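Local coordinates for prenylcyclase (Actinoplanes teichomyceticus, PDB 6IJ1), which probably cyclises or transfers isoprenoid (prenyl) substrates, its exact reaction not being established, at residues A[283-288]-A[331-336]. Numbering follows the deposited sequence.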
loop_
_atom_site.group_PDB
_atom_site.type_symbol
_atom_site.label_atom_id
_atom_site.label_comp_id
_atom_site.label_asym_id
_atom_site.label_seq_id
_atom_site.Cartn_x
_atom_site.Cartn_y
_atom_site.Cartn_z
ATOM N N GLY A 283 11.309 -17.408 -5.511
ATOM C CA GLY A 283 10.629 -17.049 -4.269
ATOM C C GLY A 283 9.711 -15.857 -4.406
ATOM O O GLY A 283 8.994 -15.530 -3.451
ATOM N N SER A 284 9.733 -15.173 -5.558
ATOM C CA SER A 284 8.866 -14.011 -5.750
ATOM C C SER A 284 7.594 -14.407 -6.479
ATOM O O SER A 284 7.351 -15.572 -6.799
ATOM C CB SER A 284 9.595 -12.918 -6.545
ATOM O OG SER A 284 9.839 -13.380 -7.880
ATOM N N TRP A 285 6.697 -13.415 -6.707
ATOM C CA TRP A 285 5.511 -13.589 -7.542
ATOM C C TRP A 285 5.579 -12.603 -8.695
ATOM O O TRP A 285 6.290 -11.573 -8.595
ATOM C CB TRP A 285 4.219 -13.344 -6.699
ATOM C CG TRP A 285 3.865 -14.534 -5.831
ATOM C CD1 TRP A 285 2.958 -15.518 -6.161
ATOM C CD2 TRP A 285 4.420 -14.891 -4.556
ATOM N NE1 TRP A 285 2.937 -16.473 -5.155
ATOM C CE2 TRP A 285 3.800 -16.098 -4.157
ATOM C CE3 TRP A 285 5.340 -14.283 -3.686
ATOM C CZ2 TRP A 285 4.066 -16.726 -2.910
ATOM C CZ3 TRP A 285 5.626 -14.903 -2.468
ATOM C CH2 TRP A 285 4.993 -16.138 -2.106
ATOM N N THR A 286 4.804 -12.910 -9.750
ATOM C CA THR A 286 4.815 -12.081 -10.951
ATOM C C THR A 286 4.512 -10.640 -10.560
ATOM O O THR A 286 3.511 -10.392 -9.870
ATOM C CB THR A 286 3.750 -12.582 -11.891
ATOM O OG1 THR A 286 4.089 -13.972 -12.207
ATOM C CG2 THR A 286 3.672 -11.715 -13.173
ATOM N N PRO A 287 5.296 -9.663 -11.011
ATOM C CA PRO A 287 5.007 -8.278 -10.625
ATOM C C PRO A 287 3.613 -7.899 -11.074
ATOM O O PRO A 287 3.272 -7.940 -12.282
ATOM C CB PRO A 287 6.072 -7.456 -11.350
ATOM C CG PRO A 287 7.284 -8.461 -11.413
ATOM C CD PRO A 287 6.601 -9.762 -11.704
ATOM N N SER A 288 2.822 -7.449 -10.115
ATOM C CA SER A 288 1.423 -7.183 -10.411
ATOM C C SER A 288 0.902 -6.047 -9.535
ATOM O O SER A 288 -0.321 -5.825 -9.486
ATOM C CB SER A 288 0.616 -8.492 -10.208
ATOM O OG SER A 288 0.987 -9.170 -8.999
ATOM N N ALA A 331 6.122 -8.718 -1.163
ATOM C CA ALA A 331 5.800 -8.345 0.222
ATOM C C ALA A 331 4.308 -8.435 0.473
ATOM O O ALA A 331 3.856 -8.928 1.538
ATOM C CB ALA A 331 6.320 -6.937 0.537
ATOM N N THR A 332 3.501 -7.921 -0.467
ATOM C CA THR A 332 2.046 -7.983 -0.339
ATOM C C THR A 332 1.549 -9.415 -0.188
ATOM O O THR A 332 0.667 -9.704 0.657
ATOM C CB THR A 332 1.397 -7.303 -1.562
ATOM O OG1 THR A 332 1.956 -5.974 -1.726
ATOM C CG2 THR A 332 -0.097 -7.197 -1.417
ATOM N N VAL A 333 2.083 -10.333 -1.000
ATOM C CA VAL A 333 1.690 -11.719 -0.930
ATOM C C VAL A 333 2.109 -12.328 0.403
ATOM O O VAL A 333 1.333 -13.074 1.007
ATOM C CB VAL A 333 2.312 -12.498 -2.125
ATOM C CG1 VAL A 333 2.034 -14.000 -1.898
ATOM C CG2 VAL A 333 1.676 -12.006 -3.479
ATOM N N LEU A 334 3.338 -12.064 0.861
ATOM C CA LEU A 334 3.743 -12.642 2.155
ATOM C C LEU A 334 2.821 -12.169 3.269
ATOM O O LEU A 334 2.490 -12.963 4.169
ATOM C CB LEU A 334 5.190 -12.275 2.480
ATOM C CG LEU A 334 6.201 -12.906 1.523
ATOM C CD1 LEU A 334 7.615 -12.405 1.843
ATOM C CD2 LEU A 334 6.189 -14.461 1.634
ATOM N N GLN A 335 2.400 -10.897 3.235
ATOM C CA GLN A 335 1.464 -10.438 4.278
ATOM C C GLN A 335 0.181 -11.255 4.233
ATOM O O GLN A 335 -0.356 -11.673 5.288
ATOM C CB GLN A 335 1.218 -8.928 4.077
ATOM C CG GLN A 335 0.251 -8.293 5.122
ATOM C CD GLN A 335 0.945 -8.029 6.401
ATOM O OE1 GLN A 335 1.924 -7.288 6.439
ATOM N NE2 GLN A 335 0.485 -8.644 7.467
ATOM N N ALA A 336 -0.324 -11.552 3.038
ATOM C CA ALA A 336 -1.533 -12.366 2.934
ATOM C C ALA A 336 -1.293 -13.782 3.425
ATOM O O ALA A 336 -2.184 -14.372 4.043
ATOM C CB ALA A 336 -1.987 -12.385 1.463
#
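Val333 sets one of its two methyls squarely on the indole of Trp285. Val333 CG1 sits 3.4 Å from the centroid of the six-membered ring of Trp285 and only 5° off the ring normal, a CH-pi contact in which the methyl is nearly equidistant from the ring carbons; the shortest approach is Val333 CG1 to Trp285 CZ2, 3.5 Å. With CG1 anti to the backbone N (chi1 172°), the other methyl lies on the same side of the indole plane but beyond the CG-CD2 bond, Val333 CG2 being 4.1 Å from Trp285 CG. CB and CG1 therefore carry the packing, with Val333 CB 3.8 Å from Trp285 CE3, and CG2 only borders the indole. This is the tight part. The looser part is at Leu334, whose CD2 reaches Trp285 CZ3 obliquely at 4.2 Å and adds little. No hydrogen bond crosses between the segments, and all three touching residues are buried; solvent is met at the very next residue, Thr286. Two residues on, Ser288 OG donates to Thr286 O at 2.9 Å. The indole's rotation is fixed from its polar side as well, since Trp285 NE1 is hydrogen-bonded to Leu275 O in helix 265-278. Trp285 thus ties the loop between that helix and strand 291-292 to helix 327-341, where it also touches Thr329 and Leu337, while Leu334 packs on Val51 of helix 42-52 and Ala336 on Ala250 of helix 246-256.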